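Fimbrin (Schizosaccharomyces pombe, PDB 1RT8) binds and crosslinks actin filaments, associates with actin structures that maintain cell polarity, and acts in cytokinesis, mating and spore formation. Local coordinates at residues A[86-98]-A[478-490]. Numbering follows the deposited sequence.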
loop_
_atom_site.group_PDB
_atom_site.type_symbol
_atom_site.label_atom_id
_atom_site.label_comp_id
_atom_site.label_asym_id
_atom_site.label_seq_id
_atom_site.Cartn_x
_atom_site.Cartn_y
_atom_site.Cartn_z
ATOM N N ILE A 86 -6.901 -15.014 -14.721
ATOM C CA ILE A 86 -7.685 -14.592 -13.567
ATOM C C ILE A 86 -6.946 -14.896 -12.263
ATOM O O ILE A 86 -6.898 -14.048 -11.366
ATOM C CB ILE A 86 -9.066 -15.278 -13.529
ATOM C CG1 ILE A 86 -9.947 -14.753 -14.666
ATOM C CG2 ILE A 86 -9.731 -15.027 -12.180
ATOM C CD1 ILE A 86 -10.231 -13.255 -14.594
ATOM N N GLU A 87 -6.377 -16.099 -12.161
ATOM C CA GLU A 87 -5.618 -16.496 -10.976
ATOM C C GLU A 87 -4.491 -15.492 -10.768
ATOM O O GLU A 87 -4.307 -14.966 -9.676
ATOM C CB GLU A 87 -5.023 -17.905 -11.143
ATOM C CG GLU A 87 -6.061 -19.023 -11.294
ATOM C CD GLU A 87 -5.428 -20.391 -11.479
ATOM O OE1 GLU A 87 -4.508 -20.524 -12.312
ATOM O OE2 GLU A 87 -5.848 -21.340 -10.797
ATOM N N ASN A 88 -3.729 -15.231 -11.825
ATOM C CA ASN A 88 -2.635 -14.272 -11.745
ATOM C C ASN A 88 -3.167 -12.886 -11.364
ATOM O O ASN A 88 -2.575 -12.181 -10.546
ATOM C CB ASN A 88 -1.906 -14.176 -13.093
ATOM C CG ASN A 88 -0.976 -15.354 -13.347
ATOM O OD1 ASN A 88 -0.886 -16.273 -12.543
ATOM N ND2 ASN A 88 -0.271 -15.320 -14.479
ATOM N N ASN A 89 -4.277 -12.485 -11.969
ATOM C CA ASN A 89 -4.830 -11.170 -11.669
ATOM C C ASN A 89 -5.344 -11.052 -10.246
ATOM O O ASN A 89 -5.353 -9.962 -9.677
ATOM C CB ASN A 89 -5.898 -10.796 -12.698
ATOM C CG ASN A 89 -5.289 -10.493 -14.063
ATOM O OD1 ASN A 89 -4.114 -10.133 -14.154
ATOM N ND2 ASN A 89 -6.079 -10.627 -15.116
ATOM N N ASN A 90 -5.751 -12.171 -9.657
ATOM C CA ASN A 90 -6.200 -12.152 -8.266
ATOM C C ASN A 90 -4.998 -11.787 -7.392
ATOM O O ASN A 90 -5.118 -11.023 -6.425
ATOM C CB ASN A 90 -6.731 -13.526 -7.841
ATOM C CG ASN A 90 -8.132 -13.789 -8.344
ATOM O OD1 ASN A 90 -8.818 -12.880 -8.794
ATOM N ND2 ASN A 90 -8.568 -15.039 -8.255
ATOM N N VAL A 91 -3.840 -12.358 -7.731
ATOM C CA VAL A 91 -2.600 -12.090 -6.994
ATOM C C VAL A 91 -2.226 -10.607 -7.111
ATOM O O VAL A 91 -1.828 -9.979 -6.132
ATOM C CB VAL A 91 -1.432 -12.938 -7.539
ATOM C CG1 VAL A 91 -0.134 -12.516 -6.871
ATOM C CG2 VAL A 91 -1.694 -14.416 -7.284
ATOM N N VAL A 92 -2.346 -10.062 -8.318
ATOM C CA VAL A 92 -2.052 -8.651 -8.572
ATOM C C VAL A 92 -2.974 -7.755 -7.747
ATOM O O VAL A 92 -2.516 -6.937 -6.945
ATOM C CB VAL A 92 -2.242 -8.307 -10.075
ATOM C CG1 VAL A 92 -2.327 -6.798 -10.274
ATOM C CG2 VAL A 92 -1.079 -8.878 -10.886
ATOM N N ILE A 93 -4.280 -7.931 -7.941
ATOM C CA ILE A 93 -5.288 -7.125 -7.259
ATOM C C ILE A 93 -5.188 -7.151 -5.738
ATOM O O ILE A 93 -5.170 -6.109 -5.097
ATOM C CB ILE A 93 -6.719 -7.577 -7.651
ATOM C CG1 ILE A 93 -7.007 -7.227 -9.116
ATOM C CG2 ILE A 93 -7.749 -6.940 -6.704
ATOM C CD1 ILE A 93 -6.980 -5.761 -9.419
ATOM N N ASN A 94 -5.136 -8.341 -5.160
ATOM C CA ASN A 94 -5.078 -8.464 -3.713
ATOM C C ASN A 94 -3.765 -8.055 -3.078
ATOM O O ASN A 94 -3.729 -7.703 -1.894
ATOM C CB ASN A 94 -5.480 -9.877 -3.316
ATOM C CG ASN A 94 -6.921 -10.162 -3.683
ATOM O OD1 ASN A 94 -7.795 -9.340 -3.417
ATOM N ND2 ASN A 94 -7.175 -11.304 -4.306
ATOM N N SER A 95 -2.688 -8.087 -3.856
ATOM C CA SER A 95 -1.402 -7.650 -3.332
ATOM C C SER A 95 -1.465 -6.122 -3.289
ATOM O O SER A 95 -1.103 -5.492 -2.292
ATOM C CB SER A 95 -0.251 -8.091 -4.252
ATOM O OG SER A 95 -0.073 -9.492 -4.229
ATOM N N ALA A 96 -1.930 -5.535 -4.386
ATOM C CA ALA A 96 -2.038 -4.079 -4.496
ATOM C C ALA A 96 -2.834 -3.499 -3.332
ATOM O O ALA A 96 -2.477 -2.461 -2.791
ATOM C CB ALA A 96 -2.692 -3.701 -5.825
ATOM N N LYS A 97 -3.906 -4.180 -2.945
ATOM C CA LYS A 97 -4.742 -3.725 -1.839
ATOM C C LYS A 97 -4.020 -3.678 -0.502
ATOM O O LYS A 97 -4.417 -2.917 0.377
ATOM C CB LYS A 97 -5.970 -4.629 -1.670
ATOM C CG LYS A 97 -7.063 -4.427 -2.685
ATOM C CD LYS A 97 -8.282 -5.264 -2.320
ATOM C CE LYS A 97 -9.466 -4.915 -3.214
ATOM N NZ LYS A 97 -10.661 -5.753 -2.907
ATOM N N ALA A 98 -2.968 -4.482 -0.348
ATOM C CA ALA A 98 -2.231 -4.545 0.917
ATOM C C ALA A 98 -0.891 -3.822 0.967
ATOM O O ALA A 98 -0.192 -3.878 1.976
ATOM C CB ALA A 98 -2.025 -5.996 1.311
ATOM N N ILE A 478 0.970 -16.467 1.744
ATOM C CA ILE A 478 0.231 -15.225 1.503
ATOM C C ILE A 478 -0.096 -15.021 0.026
ATOM O O ILE A 478 -1.211 -14.633 -0.312
ATOM C CB ILE A 478 1.004 -13.997 2.034
ATOM C CG1 ILE A 478 1.004 -14.021 3.567
ATOM C CG2 ILE A 478 0.383 -12.712 1.495
ATOM C CD1 ILE A 478 1.855 -12.947 4.211
ATOM N N SER A 479 0.868 -15.282 -0.854
ATOM C CA SER A 479 0.638 -15.128 -2.285
ATOM C C SER A 479 -0.374 -16.164 -2.797
ATOM O O SER A 479 -1.153 -15.891 -3.717
ATOM C CB SER A 479 1.960 -15.263 -3.058
ATOM O OG SER A 479 2.851 -14.190 -2.767
ATOM N N ILE A 480 -0.357 -17.361 -2.217
ATOM C CA ILE A 480 -1.297 -18.393 -2.645
ATOM C C ILE A 480 -2.708 -17.990 -2.206
ATOM O O ILE A 480 -3.683 -18.169 -2.935
ATOM C CB ILE A 480 -0.949 -19.773 -2.030
ATOM C CG1 ILE A 480 0.339 -20.328 -2.663
ATOM C CG2 ILE A 480 -2.116 -20.745 -2.232
ATOM C CD1 ILE A 480 0.779 -21.685 -2.098
ATOM N N ALA A 481 -2.806 -17.450 -1.003
ATOM C CA ALA A 481 -4.094 -17.022 -0.474
ATOM C C ALA A 481 -4.639 -15.902 -1.358
ATOM O O ALA A 481 -5.831 -15.843 -1.653
ATOM C CB ALA A 481 -3.931 -16.548 0.990
ATOM N N ARG A 482 -3.756 -15.026 -1.818
ATOM C CA ARG A 482 -4.186 -13.934 -2.669
ATOM C C ARG A 482 -4.643 -14.467 -4.017
ATOM O O ARG A 482 -5.568 -13.914 -4.619
ATOM C CB ARG A 482 -3.065 -12.892 -2.816
ATOM C CG ARG A 482 -2.944 -12.032 -1.556
ATOM C CD ARG A 482 -1.730 -11.109 -1.537
ATOM N NE ARG A 482 -1.735 -10.296 -0.321
ATOM C CZ ARG A 482 -0.671 -9.673 0.173
ATOM N NH1 ARG A 482 0.501 -9.767 -0.445
ATOM N NH2 ARG A 482 -0.781 -8.965 1.294
ATOM N N LYS A 483 -4.017 -15.548 -4.480
ATOM C CA LYS A 483 -4.410 -16.148 -5.757
ATOM C C LYS A 483 -5.836 -16.705 -5.629
ATOM O O LYS A 483 -6.570 -16.797 -6.610
ATOM C CB LYS A 483 -3.458 -17.289 -6.153
ATOM C CG LYS A 483 -3.767 -17.870 -7.540
ATOM C CD LYS A 483 -3.230 -19.304 -7.738
ATOM C CE LYS A 483 -1.720 -19.375 -7.794
ATOM N NZ LYS A 483 -1.236 -20.663 -8.396
ATOM N N LEU A 484 -6.215 -17.089 -4.416
ATOM C CA LEU A 484 -7.557 -17.615 -4.163
ATOM C C LEU A 484 -8.581 -16.485 -3.955
ATOM O O LEU A 484 -9.788 -16.736 -3.846
ATOM C CB LEU A 484 -7.552 -18.514 -2.928
ATOM C CG LEU A 484 -6.904 -19.900 -3.017
ATOM C CD1 LEU A 484 -6.725 -20.431 -1.610
ATOM C CD2 LEU A 484 -7.759 -20.850 -3.843
ATOM N N GLY A 485 -8.089 -15.252 -3.894
ATOM C CA GLY A 485 -8.961 -14.107 -3.699
ATOM C C GLY A 485 -9.007 -13.569 -2.274
ATOM O O GLY A 485 -9.818 -12.704 -1.965
ATOM N N ALA A 486 -8.139 -14.066 -1.405
ATOM C CA ALA A 486 -8.120 -13.621 -0.014
ATOM C C ALA A 486 -7.562 -12.209 0.152
ATOM O O ALA A 486 -6.550 -11.861 -0.448
ATOM C CB ALA A 486 -7.306 -14.598 0.828
ATOM N N VAL A 487 -8.223 -11.406 0.978
ATOM C CA VAL A 487 -7.784 -10.043 1.260
ATOM C C VAL A 487 -6.979 -10.145 2.552
ATOM O O VAL A 487 -7.539 -10.369 3.631
ATOM C CB VAL A 487 -9.000 -9.094 1.446
ATOM C CG1 VAL A 487 -8.543 -7.744 1.987
ATOM C CG2 VAL A 487 -9.698 -8.900 0.107
ATOM N N ILE A 488 -5.662 -9.994 2.426
ATOM C CA ILE A 488 -4.742 -10.126 3.554
ATOM C C ILE A 488 -3.929 -8.860 3.791
ATOM O O ILE A 488 -3.324 -8.321 2.865
ATOM C CB ILE A 488 -3.777 -11.299 3.294
ATOM C CG1 ILE A 488 -4.592 -12.569 3.060
ATOM C CG2 ILE A 488 -2.826 -11.487 4.460
ATOM C CD1 ILE A 488 -3.791 -13.710 2.534
ATOM N N PHE A 489 -3.902 -8.400 5.037
ATOM C CA PHE A 489 -3.173 -7.191 5.377
ATOM C C PHE A 489 -1.930 -7.432 6.222
ATOM O O PHE A 489 -1.303 -6.477 6.680
ATOM C CB PHE A 489 -4.096 -6.201 6.095
ATOM C CG PHE A 489 -5.215 -5.689 5.235
ATOM C CD1 PHE A 489 -6.541 -5.887 5.603
ATOM C CD2 PHE A 489 -4.943 -5.011 4.054
ATOM C CE1 PHE A 489 -7.583 -5.417 4.803
ATOM C CE2 PHE A 489 -5.983 -4.532 3.240
ATOM C CZ PHE A 489 -7.304 -4.740 3.621
ATOM N N ILE A 490 -1.579 -8.695 6.440
ATOM C CA ILE A 490 -0.387 -9.011 7.217
ATOM C C ILE A 490 0.794 -9.315 6.299
ATOM O O ILE A 490 0.631 -9.432 5.089
ATOM C CB ILE A 490 -0.600 -10.236 8.134
ATOM C CG1 ILE A 490 -0.985 -11.467 7.300
ATOM C CG2 ILE A 490 -1.675 -9.932 9.159
ATOM C CD1 ILE A 490 -0.971 -12.766 8.109
HETATM O O HOH W 1 -4.338 -9.451 0.262
HETATM O O HOH W 2 1.303 -11.184 -2.711
#
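Arg482, on the last turn of helix 467-483, lies as a knob among Val91, Asn94, Ser95 and Ala98 of helix 82-99; the segment axes approach to 7.9 Å at an angle of 114°. Its chain runs extended from CG to NE and carries the guanidinium over Ser95, whose CA covers one face; Ile478 CG2 covers the opposite face, 3.4 Å from the guanidinium plane. Water joins the two helices here: one molecule gives a proton to Asn94 O and accepts from Arg482 NE and Ile488 N, another links Ser95 OG to NH1. In the guanidinium plane, Arg482 NH2 donates to Ile488 O (3.1 Å), tying the helix to the chain beyond it. Shortened to an alanine here, the side chain would probably leave its hole by Ser95 and Ala98 unfilled and both waters without their guanidinium donors. Asn94 ND2 meets a lone pair of Arg482 O (3.1 Å).

Lys483 rests CB on Val91 CG2 (3.6 Å); its first torsion, -175°, sends CG away from the backbone N and along Glu87 CB (3.8 Å), and its ammonium end makes a cation-pi contact with Tyr455. Asn90 ND2 reaches Lys483 O (3.1 Å) from above the carbonyl plane. Gly485, with positive phi, closes the helix in a Schellman motif through bonds from Gly485 N to Arg482 O and Ala486 N to Ala481 O. Beyond it, Ala98 CB touches Phe489 CD2 (4.1 Å), and Lys97 O approaches that ring's edge.

Side-chain amides thus hold a CH4 helix's Schellman motif against a CH1 helix, joining both actin-binding regions in fimbrin's crosslinking core.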